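Local coordinates for abietadiene synthase, chloroplastic (PDB 3S9V), which is a plastid enzyme of the terpene synthase family, a mainly helical protein with an N-terminal terpene synthase domain and a metal-binding domain, at residues Asp269-Leu274 with Ile320-Met325; Val337-Leu342 with Pro378-Met383; Thr495-Thr500 with Met572-Val577; Leu650-Val655 with Asp741-Leu746. One frame throughout, in Å; residues are numbered along the deposited sequence.

The four contacts follow one another along the chain and sample two helical regions. Interactions 1 and 2 lie in the N-terminal terpene synthase region, with centres about 17 Å apart, and they touch where Thr323 CG2 packs 3.5 Å from Val341 CG2. Interaction 1 contains part of the DXDD signature of class II terpene cyclases. Interaction 3 lies in the metal-binding region, its centre about 55 Å from that of interaction 1; its loop reaches Asp539, part of a DDXXD motif. Interaction 4 joins another loop to helix 741-757; its centre is about 31 Å from those of interactions 1 and 3. The two signature motifs therefore belong to well-separated parts of one chain.

Interaction 1: residues Asp269-Leu274 with Ile320-Met325; sequences DLFERL and IDDTAM
The DXDD signature of class II terpene cyclases, here Asp319 to Asp322, runs into helix 320-332, and its last aspartate carries the packing of that helix on helix 269-282 within the helical N-terminal domain. The two short axes pass 10.3 Å apart at 47°. Asp322 has its CG anti to the carbonyl carbon, so the carboxylate points across the interface and OD2 comes 3.5 Å from Phe271 CA. The same oxygen lies 3.6 Å from Phe271 CB, and the ring and carboxylate planes stand 84° apart. One turn further on, Leu274 reaches over with its CD1 methyl, 3.7 Å from the carbonyl oxygen Asp322 O; a branched apolar tip suits a place against a backbone carbonyl that makes no polar demand on it. CD1 also meets Met325 CB at 4.4 Å, while the rest of the methionine turns away, touching Trp275 and helix 363-373. The neighbouring motif residue Asp321 is hydrogen-bonded through OD1 to Asn368 ND2. Asp322 OD2, by contrast, is buried against carbon and has no polar partner in the model. Such surroundings disfavour a negative charge, so the carboxyl group may have a raised pKa and could be protonated.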
loop_
_atom_site.group_PDB
_atom_site.type_symbol
_atom_site.label_atom_id
_atom_site.label_comp_id
_atom_site.label_asym_id
_atom_site.label_seq_id
_atom_site.Cartn_x
_atom_site.Cartn_y
_atom_site.Cartn_z
ATOM N N ASP A 269 -18.682 -4.916 -3.605
ATOM C CA ASP A 269 -18.309 -5.306 -2.251
ATOM C C ASP A 269 -16.846 -5.619 -1.934
ATOM O O ASP A 269 -16.376 -5.292 -0.847
ATOM C CB ASP A 269 -19.190 -6.475 -1.790
ATOM C CG ASP A 269 -19.153 -7.659 -2.747
ATOM O OD1 ASP A 269 -19.417 -8.795 -2.293
ATOM O OD2 ASP A 269 -18.876 -7.462 -3.949
ATOM N N LEU A 270 -16.123 -6.250 -2.851
ATOM C CA LEU A 270 -14.721 -6.572 -2.577
ATOM C C LEU A 270 -13.839 -5.359 -2.855
ATOM O O LEU A 270 -12.879 -5.068 -2.127
ATOM C CB LEU A 270 -14.256 -7.744 -3.441
ATOM C CG LEU A 270 -15.048 -9.054 -3.409
ATOM C CD1 LEU A 270 -14.222 -10.122 -4.102
ATOM C CD2 LEU A 270 -15.343 -9.474 -1.972
ATOM N N PHE A 271 -14.165 -4.662 -3.933
ATOM C CA PHE A 271 -13.430 -3.475 -4.308
ATOM C C PHE A 271 -13.564 -2.419 -3.195
ATOM O O PHE A 271 -12.569 -1.854 -2.737
ATOM C CB PHE A 271 -13.971 -2.962 -5.653
ATOM C CG PHE A 271 -13.519 -1.575 -6.016
ATOM C CD1 PHE A 271 -12.190 -1.199 -5.882
ATOM C CD2 PHE A 271 -14.430 -0.652 -6.518
ATOM C CE1 PHE A 271 -11.771 0.076 -6.241
ATOM C CE2 PHE A 271 -14.021 0.629 -6.880
ATOM C CZ PHE A 271 -12.688 0.996 -6.742
ATOM N N GLU A 272 -14.782 -2.190 -2.726
ATOM C CA GLU A 272 -15.005 -1.186 -1.691
ATOM C C GLU A 272 -14.312 -1.485 -0.362
ATOM O O GLU A 272 -13.682 -0.604 0.232
ATOM C CB GLU A 272 -16.504 -1.002 -1.455
ATOM C CG GLU A 272 -16.817 0.037 -0.401
ATOM C CD GLU A 272 -18.273 0.443 -0.392
ATOM O OE1 GLU A 272 -19.125 -0.324 0.117
ATOM O OE2 GLU A 272 -18.566 1.536 -0.909
ATOM N N ARG A 273 -14.423 -2.724 0.108
ATOM C CA ARG A 273 -13.800 -3.100 1.374
ATOM C C ARG A 273 -12.277 -3.062 1.349
ATOM O O ARG A 273 -11.658 -2.535 2.274
ATOM C CB ARG A 273 -14.277 -4.487 1.808
ATOM C CG ARG A 273 -15.705 -4.505 2.362
ATOM C CD ARG A 273 -16.144 -5.921 2.692
ATOM N NE ARG A 273 -17.455 -5.966 3.339
ATOM C CZ ARG A 273 -18.606 -5.719 2.723
ATOM N NH1 ARG A 273 -18.623 -5.409 1.431
ATOM N NH2 ARG A 273 -19.741 -5.776 3.400
ATOM N N LEU A 274 -11.676 -3.606 0.292
ATOM C CA LEU A 274 -10.218 -3.633 0.178
ATOM C C LEU A 274 -9.591 -2.249 0.043
ATOM O O LEU A 274 -8.534 -1.970 0.633
ATOM C CB LEU A 274 -9.789 -4.511 -1.006
ATOM C CG LEU A 274 -9.989 -6.021 -0.835
ATOM C CD1 LEU A 274 -9.770 -6.695 -2.164
ATOM C CD2 LEU A 274 -9.029 -6.589 0.224
ATOM N N ILE A 320 -6.265 -8.504 -11.763
ATOM C CA ILE A 320 -5.024 -8.402 -11.018
ATOM C C ILE A 320 -5.021 -7.309 -9.946
ATOM O O ILE A 320 -4.353 -7.450 -8.925
ATOM C CB ILE A 320 -3.833 -8.188 -11.973
ATOM C CG1 ILE A 320 -2.545 -8.685 -11.315
ATOM C CG2 ILE A 320 -3.711 -6.716 -12.342
ATOM C CD1 ILE A 320 -1.356 -8.695 -12.250
ATOM N N ASP A 321 -5.774 -6.234 -10.161
ATOM C CA ASP A 321 -5.801 -5.141 -9.192
ATOM C C ASP A 321 -6.452 -5.573 -7.879
ATOM O O ASP A 321 -5.845 -5.437 -6.824
ATOM C CB ASP A 321 -6.531 -3.919 -9.775
ATOM C CG ASP A 321 -6.061 -2.598 -9.158
ATOM O OD1 ASP A 321 -5.153 -2.610 -8.285
ATOM O OD2 ASP A 321 -6.600 -1.542 -9.558
ATOM N N ASP A 322 -7.681 -6.089 -7.943
ATOM C CA ASP A 322 -8.379 -6.544 -6.740
ATOM C C ASP A 322 -7.659 -7.739 -6.111
ATOM O O ASP A 322 -7.628 -7.882 -4.887
ATOM C CB ASP A 322 -9.814 -6.973 -7.054
ATOM C CG ASP A 322 -10.729 -5.806 -7.347
ATOM O OD1 ASP A 322 -10.918 -5.481 -8.537
ATOM O OD2 ASP A 322 -11.257 -5.206 -6.384
ATOM N N THR A 323 -7.101 -8.603 -6.953
ATOM C CA THR A 323 -6.399 -9.788 -6.470
ATOM C C THR A 323 -5.094 -9.424 -5.780
ATOM O O THR A 323 -4.766 -9.977 -4.736
ATOM C CB THR A 323 -6.097 -10.771 -7.614
ATOM O OG1 THR A 323 -7.329 -11.202 -8.203
ATOM C CG2 THR A 323 -5.343 -11.982 -7.083
ATOM N N ALA A 324 -4.350 -8.493 -6.360
ATOM C CA ALA A 324 -3.096 -8.057 -5.763
ATOM C C ALA A 324 -3.364 -7.315 -4.449
ATOM O O ALA A 324 -2.638 -7.498 -3.476
ATOM C CB ALA A 324 -2.338 -7.163 -6.730
ATOM N N MET A 325 -4.399 -6.478 -4.420
ATOM C CA MET A 325 -4.736 -5.745 -3.199
ATOM C C MET A 325 -5.082 -6.756 -2.113
ATOM O O MET A 325 -4.500 -6.749 -1.024
ATOM C CB MET A 325 -5.943 -4.831 -3.422
ATOM C CG MET A 325 -5.627 -3.403 -3.827
ATOM S SD MET A 325 -4.981 -2.373 -2.486
ATOM C CE MET A 325 -3.375 -2.182 -3.061
#

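Interaction 2: residues Val337-Leu342 with Pro378-Met383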
loop_
_atom_site.group_PDB
_atom_site.type_symbol
_atom_site.label_atom_id
_atom_site.label_comp_id
_atom_site.label_asym_id
_atom_site.label_seq_id
_atom_site.Cartn_x
_atom_site.Cartn_y
_atom_site.Cartn_z
ATOM N N VAL A 337 -3.732 -17.017 2.447
ATOM C CA VAL A 337 -3.878 -16.763 1.029
ATOM C C VAL A 337 -2.561 -17.112 0.352
ATOM O O VAL A 337 -1.500 -16.989 0.950
ATOM C CB VAL A 337 -4.230 -15.288 0.766
ATOM C CG1 VAL A 337 -5.641 -15.001 1.266
ATOM C CG2 VAL A 337 -3.222 -14.383 1.454
ATOM N N SER A 338 -2.638 -17.554 -0.895
ATOM C CA SER A 338 -1.446 -17.939 -1.634
ATOM C C SER A 338 -1.138 -16.976 -2.761
ATOM O O SER A 338 -2.040 -16.368 -3.330
ATOM C CB SER A 338 -1.626 -19.344 -2.223
ATOM O OG SER A 338 -0.621 -19.621 -3.187
ATOM N N SER A 339 0.141 -16.847 -3.088
ATOM C CA SER A 339 0.544 -15.971 -4.179
ATOM C C SER A 339 0.220 -16.660 -5.508
ATOM O O SER A 339 0.379 -16.064 -6.571
ATOM C CB SER A 339 2.041 -15.656 -4.099
ATOM O OG SER A 339 2.797 -16.854 -4.128
ATOM N N ASP A 340 -0.236 -17.911 -5.450
ATOM C CA ASP A 340 -0.599 -18.628 -6.675
ATOM C C ASP A 340 -1.717 -17.903 -7.419
ATOM O O ASP A 340 -1.908 -18.122 -8.618
ATOM C CB ASP A 340 -1.080 -20.056 -6.382
ATOM C CG ASP A 340 0.018 -20.951 -5.856
ATOM O OD1 ASP A 340 1.183 -20.787 -6.279
ATOM O OD2 ASP A 340 -0.292 -21.835 -5.031
ATOM N N VAL A 341 -2.464 -17.056 -6.709
ATOM C CA VAL A 341 -3.557 -16.305 -7.330
ATOM C C VAL A 341 -3.056 -15.440 -8.486
ATOM O O VAL A 341 -3.787 -15.201 -9.444
ATOM C CB VAL A 341 -4.293 -15.374 -6.312
ATOM C CG1 VAL A 341 -5.044 -16.195 -5.285
ATOM C CG2 VAL A 341 -3.302 -14.457 -5.632
ATOM N N LEU A 342 -1.813 -14.978 -8.397
ATOM C CA LEU A 342 -1.238 -14.141 -9.445
ATOM C C LEU A 342 -0.925 -14.886 -10.745
ATOM O O LEU A 342 -0.810 -14.269 -11.802
ATOM C CB LEU A 342 0.037 -13.460 -8.943
ATOM C CG LEU A 342 -0.087 -12.463 -7.791
ATOM C CD1 LEU A 342 1.282 -11.881 -7.508
ATOM C CD2 LEU A 342 -1.074 -11.346 -8.147
ATOM N N PRO A 378 10.013 -16.931 0.974
ATOM C CA PRO A 378 11.013 -17.652 0.190
ATOM C C PRO A 378 10.368 -18.663 -0.740
ATOM O O PRO A 378 9.406 -19.338 -0.365
ATOM C CB PRO A 378 11.884 -18.311 1.261
ATOM C CG PRO A 378 10.943 -18.466 2.430
ATOM C CD PRO A 378 10.192 -17.165 2.417
ATOM N N GLY A 379 10.892 -18.748 -1.958
ATOM C CA GLY A 379 10.369 -19.692 -2.928
ATOM C C GLY A 379 9.166 -19.253 -3.744
ATOM O O GLY A 379 8.652 -20.033 -4.536
ATOM N N GLU A 380 8.694 -18.027 -3.563
ATOM C CA GLU A 380 7.549 -17.576 -4.342
ATOM C C GLU A 380 8.031 -16.886 -5.612
ATOM O O GLU A 380 8.024 -15.655 -5.718
ATOM C CB GLU A 380 6.672 -16.645 -3.507
ATOM C CG GLU A 380 6.164 -17.317 -2.238
ATOM C CD GLU A 380 5.066 -16.540 -1.532
ATOM O OE1 GLU A 380 5.218 -15.317 -1.345
ATOM O OE2 GLU A 380 4.054 -17.164 -1.152
ATOM N N THR A 381 8.461 -17.703 -6.570
ATOM C CA THR A 381 8.972 -17.224 -7.855
ATOM C C THR A 381 8.040 -16.225 -8.551
ATOM O O THR A 381 8.499 -15.243 -9.133
ATOM C CB THR A 381 9.231 -18.411 -8.809
ATOM O OG1 THR A 381 10.234 -19.262 -8.244
ATOM C CG2 THR A 381 9.698 -17.924 -10.165
ATOM N N ILE A 382 6.737 -16.470 -8.492
ATOM C CA ILE A 382 5.772 -15.583 -9.136
ATOM C C ILE A 382 5.869 -14.142 -8.618
ATOM O O ILE A 382 5.742 -13.203 -9.391
ATOM C CB ILE A 382 4.322 -16.096 -8.937
ATOM C CG1 ILE A 382 3.357 -15.307 -9.822
ATOM C CG2 ILE A 382 3.912 -15.966 -7.481
ATOM C CD1 ILE A 382 3.550 -15.561 -11.299
ATOM N N MET A 383 6.099 -13.978 -7.318
ATOM C CA MET A 383 6.203 -12.648 -6.719
ATOM C C MET A 383 7.441 -11.921 -7.223
ATOM O O MET A 383 7.429 -10.705 -7.382
ATOM C CB MET A 383 6.242 -12.749 -5.184
ATOM C CG MET A 383 4.952 -13.284 -4.549
ATOM S SD MET A 383 3.534 -12.142 -4.612
ATOM C CE MET A 383 3.575 -11.487 -2.963
HETATM O O HOH W 1 2.011 -18.631 -1.561
#
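Glu380, just ahead of helix 381-397 in the helical N-terminal terpene synthase domain, stands at that helix's N-cap position and faces the loop after helix 320-332. Its CG lies anti to the carbonyl carbon (chi1 -59°), and the chain then runs on extended toward Ser339. CB and CG each pass 3.9 Å from Ser339 OG. CD is nearer, at 3.5 Å from Ser339 OG, and the tip atom OE2 comes to 3.2 Å from that hydroxyl oxygen. OE2 also accepts a short hydrogen bond of 2.5 Å from water 1, which in turn accepts from the backbone Ser339 N at 3.0 Å, so one water ties the carboxylate to the loop backbone. The other oxygen, OE1, is engaged by Phe377 N and by a salt bridge to Arg331, which should hold the rotation of the carboxylate and probably offsets its negative charge. A long acidic side chain suits this place because it can span from the helix start to the loop. Within the loop, Ser338 OG accepts from Asp340 N in an ST turn, which shapes the turn that presents Ser339; the short side chain of Ser339 lets Met383 CG approach its CB. Beside this polar group the contact is apolar: Leu342 CB rests 3.9 Å from Ile382 CG1. The Met383 chain, bent at chi2 and chi3, crosses Leu342 at about a right angle, with SD 3.7 Å from Leu342 CD1.

Interaction 3: residues Thr495-Thr500 with Met572-Val577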
loop_
_atom_site.group_PDB
_atom_site.type_symbol
_atom_site.label_atom_id
_atom_site.label_comp_id
_atom_site.label_asym_id
_atom_site.label_seq_id
_atom_site.Cartn_x
_atom_site.Cartn_y
_atom_site.Cartn_z
ATOM N N THR A 495 28.333 15.024 26.953
ATOM C CA THR A 495 28.867 16.058 26.078
ATOM C C THR A 495 30.386 15.992 26.188
ATOM O O THR A 495 31.108 16.523 25.347
ATOM C CB THR A 495 28.399 17.464 26.517
ATOM O OG1 THR A 495 26.989 17.443 26.783
ATOM C CG2 THR A 495 28.685 18.482 25.421
ATOM N N ASP A 496 30.855 15.325 27.239
ATOM C CA ASP A 496 32.280 15.162 27.508
ATOM C C ASP A 496 32.939 14.140 26.584
ATOM O O ASP A 496 34.075 14.322 26.151
ATOM C CB ASP A 496 32.477 14.736 28.962
ATOM C CG ASP A 496 31.952 15.767 29.947
ATOM O OD1 ASP A 496 31.713 15.397 31.118
ATOM O OD2 ASP A 496 31.789 16.945 29.553
ATOM N N LEU A 497 32.220 13.061 26.289
ATOM C CA LEU A 497 32.729 12.008 25.416
ATOM C C LEU A 497 33.191 12.593 24.085
ATOM O O LEU A 497 32.412 13.222 23.372
ATOM C CB LEU A 497 31.640 10.962 25.167
ATOM C CG LEU A 497 30.975 10.373 26.412
ATOM C CD1 LEU A 497 29.907 9.376 25.992
ATOM C CD2 LEU A 497 32.018 9.712 27.293
ATOM N N ASN A 498 34.457 12.376 23.751
ATOM C CA ASN A 498 35.009 12.900 22.512
ATOM C C ASN A 498 35.244 11.826 21.461
ATOM O O ASN A 498 35.769 12.113 20.384
ATOM C CB ASN A 498 36.323 13.629 22.800
ATOM C CG ASN A 498 37.306 12.772 23.577
ATOM O OD1 ASN A 498 37.647 11.663 23.163
ATOM N ND2 ASN A 498 37.765 13.285 24.712
ATOM N N PHE A 499 34.858 10.592 21.768
ATOM C CA PHE A 499 35.047 9.492 20.826
ATOM C C PHE A 499 33.762 9.148 20.090
ATOM O O PHE A 499 33.730 8.217 19.280
ATOM C CB PHE A 499 35.555 8.247 21.548
ATOM C CG PHE A 499 34.661 7.783 22.655
ATOM C CD1 PHE A 499 34.788 8.310 23.935
ATOM C CD2 PHE A 499 33.677 6.828 22.416
ATOM C CE1 PHE A 499 33.951 7.891 24.964
ATOM C CE2 PHE A 499 32.832 6.404 23.437
ATOM C CZ PHE A 499 32.969 6.935 24.713
ATOM N N THR A 500 32.701 9.894 20.373
ATOM C CA THR A 500 31.423 9.654 19.719
ATOM C C THR A 500 30.654 10.951 19.478
ATOM O O THR A 500 30.584 11.822 20.351
ATOM C CB THR A 500 30.545 8.682 20.546
ATOM O OG1 THR A 500 29.358 8.370 19.805
ATOM C CG2 THR A 500 30.160 9.302 21.887
ATOM N N MET A 572 36.454 6.477 29.488
ATOM C CA MET A 572 35.731 5.248 29.797
ATOM C C MET A 572 34.928 5.372 31.098
ATOM O O MET A 572 33.773 4.950 31.170
ATOM C CB MET A 572 36.712 4.065 29.885
ATOM C CG MET A 572 36.048 2.697 29.999
ATOM S SD MET A 572 37.169 1.269 29.916
ATOM C CE MET A 572 36.541 0.321 31.243
ATOM N N LYS A 573 35.545 5.964 32.114
ATOM C CA LYS A 573 34.917 6.138 33.421
ATOM C C LYS A 573 33.588 6.858 33.297
ATOM O O LYS A 573 32.574 6.414 33.833
ATOM C CB LYS A 573 35.848 6.935 34.337
ATOM C CG LYS A 573 35.303 7.220 35.723
ATOM C CD LYS A 573 36.327 8.011 36.526
ATOM C CE LYS A 573 35.777 8.467 37.868
ATOM N NZ LYS A 573 36.764 9.314 38.598
ATOM N N ILE A 574 33.614 7.982 32.593
ATOM C CA ILE A 574 32.428 8.787 32.367
ATOM C C ILE A 574 31.387 7.938 31.641
ATOM O O ILE A 574 30.231 7.846 32.068
ATOM C CB ILE A 574 32.775 10.025 31.500
ATOM C CG1 ILE A 574 33.656 10.990 32.298
ATOM C CG2 ILE A 574 31.508 10.713 31.024
ATOM C CD1 ILE A 574 34.164 12.158 31.472
ATOM N N CYS A 575 31.810 7.317 30.544
ATOM C CA CYS A 575 30.920 6.484 29.756
ATOM C C CYS A 575 30.204 5.465 30.631
ATOM O O CYS A 575 28.983 5.354 30.581
ATOM C CB CYS A 575 31.698 5.764 28.651
ATOM S SG CYS A 575 30.711 4.546 27.760
ATOM N N PHE A 576 30.958 4.728 31.441
ATOM C CA PHE A 576 30.361 3.719 32.302
ATOM C C PHE A 576 29.402 4.289 33.351
ATOM O O PHE A 576 28.280 3.798 33.494
ATOM C CB PHE A 576 31.433 2.892 33.019
ATOM C CG PHE A 576 30.859 1.771 33.832
ATOM C CD1 PHE A 576 30.295 0.666 33.207
ATOM C CD2 PHE A 576 30.801 1.856 35.220
ATOM C CE1 PHE A 576 29.672 -0.337 33.948
ATOM C CE2 PHE A 576 30.182 0.856 35.971
ATOM C CZ PHE A 576 29.613 -0.242 35.333
ATOM N N VAL A 577 29.840 5.305 34.094
ATOM C CA VAL A 577 28.988 5.905 35.118
ATOM C C VAL A 577 27.638 6.233 34.490
ATOM O O VAL A 577 26.591 5.921 35.060
ATOM C CB VAL A 577 29.623 7.192 35.717
ATOM C CG1 VAL A 577 28.646 7.871 36.663
ATOM C CG2 VAL A 577 30.898 6.835 36.478
#
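Leu497 overlaps the side chain of Ile574 with one methyl, CD2, which lies 3.9 Å from Ile574 CG2 as the two chains slide past each other in opposite directions. The leucine has CG anti to the carbonyl carbon (chi1 -53°) and an extended second torsion, which carry CD2 out to helix 570-594 although the first bond of the side chain does not aim at it. From there CD2 also sits 4.0 Å from the backbone Cys575 N and 4.2 Å from Cys575 CB, so a single methyl touches two consecutive helical residues. Leucine suits this spot, since its branched apolar tip can meet both without needing any polar partner. Asp496 comes in beside it at the exposed border, where its charged end is tolerated: its CB meets Ile574 CD1 at 4.0 Å, the two side chains crossing at about a right angle. Further along the loop, the ring of Phe499 presents its edge, near its own plane, to Cys575, with CZ 4.3 Å from Cys575 CB; the small cysteine admits the broad ring. Thr500 CG2 covers part of one face of that ring, 4.2 Å above its plane. The contact is made by carbon atoms for the most part, but the loop is also fastened by a hydrogen bond from Asn498 N to Gln571 OE1, on the same helix 570-594. Phe499 and Thr500 further reach Asp539 on helix 521-541, the latter by a hydrogen bond, so the loop runs beside the DDXXD motif of the all-helical class I terpene synthase fold.

Interaction 4: residues Leu650-Val655 with Asp741-Leu746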
loop_
_atom_site.group_PDB
_atom_site.type_symbol
_atom_site.label_atom_id
_atom_site.label_comp_id
_atom_site.label_asym_id
_atom_site.label_seq_id
_atom_site.Cartn_x
_atom_site.Cartn_y
_atom_site.Cartn_z
ATOM N N LEU A 650 10.614 -4.671 27.181
ATOM C CA LEU A 650 10.163 -4.682 28.571
ATOM C C LEU A 650 9.195 -3.530 28.815
ATOM O O LEU A 650 8.534 -3.482 29.847
ATOM C CB LEU A 650 11.349 -4.506 29.522
ATOM C CG LEU A 650 12.269 -5.667 29.893
ATOM C CD1 LEU A 650 12.509 -6.562 28.708
ATOM C CD2 LEU A 650 13.571 -5.083 30.420
ATOM N N PHE A 651 9.104 -2.608 27.864
ATOM C CA PHE A 651 8.252 -1.438 28.046
ATOM C C PHE A 651 7.117 -1.225 27.049
ATOM O O PHE A 651 6.799 -0.090 26.700
ATOM C CB PHE A 651 9.137 -0.187 28.098
ATOM C CG PHE A 651 10.220 -0.263 29.139
ATOM C CD1 PHE A 651 11.377 -1.003 28.907
ATOM C CD2 PHE A 651 10.065 0.376 30.369
ATOM C CE1 PHE A 651 12.363 -1.109 29.885
ATOM C CE2 PHE A 651 11.043 0.277 31.354
ATOM C CZ PHE A 651 12.196 -0.467 31.114
ATOM N N THR A 652 6.482 -2.311 26.624
ATOM C CA THR A 652 5.379 -2.232 25.664
ATOM C C THR A 652 4.033 -1.895 26.312
ATOM O O THR A 652 3.139 -1.351 25.665
ATOM C CB THR A 652 5.223 -3.558 24.917
ATOM O OG1 THR A 652 4.974 -4.601 25.865
ATOM C CG2 THR A 652 6.497 -3.882 24.128
ATOM N N GLY A 653 3.893 -2.221 27.592
ATOM C CA GLY A 653 2.647 -1.950 28.282
ATOM C C GLY A 653 2.030 -3.231 28.798
ATOM O O GLY A 653 1.031 -3.204 29.514
ATOM N N GLU A 654 2.631 -4.357 28.422
ATOM C CA GLU A 654 2.170 -5.672 28.852
ATOM C C GLU A 654 3.342 -6.468 29.404
ATOM O O GLU A 654 4.472 -6.316 28.946
ATOM C CB GLU A 654 1.555 -6.439 27.682
ATOM C CG GLU A 654 0.279 -5.823 27.141
ATOM C CD GLU A 654 -0.767 -5.608 28.221
ATOM O OE1 GLU A 654 -1.039 -6.559 28.987
ATOM O OE2 GLU A 654 -1.321 -4.489 28.298
ATOM N N VAL A 655 3.072 -7.313 30.389
ATOM C CA VAL A 655 4.116 -8.134 30.983
ATOM C C VAL A 655 4.722 -9.038 29.909
ATOM O O VAL A 655 3.998 -9.682 29.149
ATOM C CB VAL A 655 3.548 -9.009 32.125
ATOM C CG1 VAL A 655 4.611 -9.963 32.637
ATOM C CG2 VAL A 655 3.052 -8.121 33.260
ATOM N N ASP A 741 1.583 -8.596 18.249
ATOM C CA ASP A 741 1.896 -7.596 17.231
ATOM C C ASP A 741 3.019 -6.606 17.550
ATOM O O ASP A 741 3.913 -6.390 16.723
ATOM C CB ASP A 741 0.625 -6.813 16.880
ATOM C CG ASP A 741 0.728 -6.094 15.544
ATOM O OD1 ASP A 741 0.905 -6.783 14.511
ATOM O OD2 ASP A 741 0.631 -4.844 15.521
ATOM N N ILE A 742 2.970 -6.001 18.734
ATOM C CA ILE A 742 3.967 -5.014 19.122
ATOM C C ILE A 742 5.402 -5.535 19.085
ATOM O O ILE A 742 6.313 -4.794 18.721
ATOM C CB ILE A 742 3.669 -4.434 20.530
ATOM C CG1 ILE A 742 4.674 -3.327 20.870
ATOM C CG2 ILE A 742 3.741 -5.524 21.566
ATOM C CD1 ILE A 742 4.585 -2.113 19.960
ATOM N N TYR A 743 5.611 -6.800 19.444
ATOM C CA TYR A 743 6.957 -7.364 19.436
ATOM C C TYR A 743 7.424 -7.654 18.007
ATOM O O TYR A 743 8.613 -7.537 17.702
ATOM C CB TYR A 743 7.012 -8.624 20.302
ATOM C CG TYR A 743 6.581 -8.373 21.736
ATOM C CD1 TYR A 743 5.327 -8.781 22.188
ATOM C CD2 TYR A 743 7.407 -7.685 22.628
ATOM C CE1 TYR A 743 4.900 -8.511 23.491
ATOM C CE2 TYR A 743 6.989 -7.404 23.936
ATOM C CZ TYR A 743 5.733 -7.823 24.357
ATOM O OH TYR A 743 5.302 -7.558 25.638
ATOM N N LYS A 744 6.487 -8.009 17.130
ATOM C CA LYS A 744 6.818 -8.263 15.731
ATOM C C LYS A 744 7.211 -6.955 15.048
ATOM O O LYS A 744 8.072 -6.940 14.171
ATOM C CB LYS A 744 5.632 -8.914 14.999
ATOM C CG LYS A 744 5.338 -10.308 15.520
ATOM C CD LYS A 744 4.645 -11.181 14.506
ATOM C CE LYS A 744 3.208 -10.787 14.290
ATOM N NZ LYS A 744 2.583 -11.707 13.287
ATOM N N ARG A 745 6.586 -5.855 15.463
ATOM C CA ARG A 745 6.902 -4.543 14.906
ATOM C C ARG A 745 8.292 -4.106 15.383
ATOM O O ARG A 745 9.083 -3.565 14.611
ATOM C CB ARG A 745 5.849 -3.513 15.332
ATOM C CG ARG A 745 4.467 -3.735 14.711
ATOM C CD ARG A 745 3.398 -2.847 15.353
ATOM N NE ARG A 745 3.704 -1.426 15.227
ATOM C CZ ARG A 745 3.065 -0.461 15.878
ATOM N NH1 ARG A 745 2.071 -0.755 16.713
ATOM N NH2 ARG A 745 3.419 0.805 15.693
ATOM N N LEU A 746 8.591 -4.352 16.655
ATOM C CA LEU A 746 9.896 -3.984 17.201
ATOM C C LEU A 746 11.010 -4.709 16.469
ATOM O O LEU A 746 12.054 -4.137 16.193
ATOM C CB LEU A 746 9.976 -4.317 18.690
ATOM C CG LEU A 746 9.352 -3.303 19.641
ATOM C CD1 LEU A 746 9.376 -3.854 21.054
ATOM C CD2 LEU A 746 10.121 -1.986 19.560
HETATM O O HOH W 2 3.799 -9.638 26.277
#
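Thr652 fits the loop between helices 641-648 and 658-661 to helix 741-757, and its rotamer splits the polar and apolar work between two branches. OG1 takes the crowded position between the backbone N and the carbonyl carbon (chi1 59°) and donates a 3.0 Å hydrogen bond to Tyr743 OH. The same oxygen accepts a weak bond of 3.5 Å from Glu654 N. The methyl CG2, anti to the carbonyl carbon, turns the other way and lies 3.6 Å from Tyr743 CE2, obliquely to the ring, and 3.8 Å from Ile742 CG1. A beta-branched residue with one hydroxyl and one methyl is well suited to such a mixed site. Tyr743 has CG beside the backbone N (chi1 -57°), sending its long ring across to the loop, where water 2 lies 2.6 Å from OH and donates to Val655 O at 2.9 Å. Ile742 CG2 sits on one ring face, toward the rim. Gly653 has phi 120°, where a side-chain CB would collide with the carbonyl oxygen of Thr652, so glycine fits. No strand is involved: Leu746 turns to Cys523 and Tyr527 of helix 521-541, and Phe651 packs there too, so both segments meet that helix, and the loop also rests on helix 570-594.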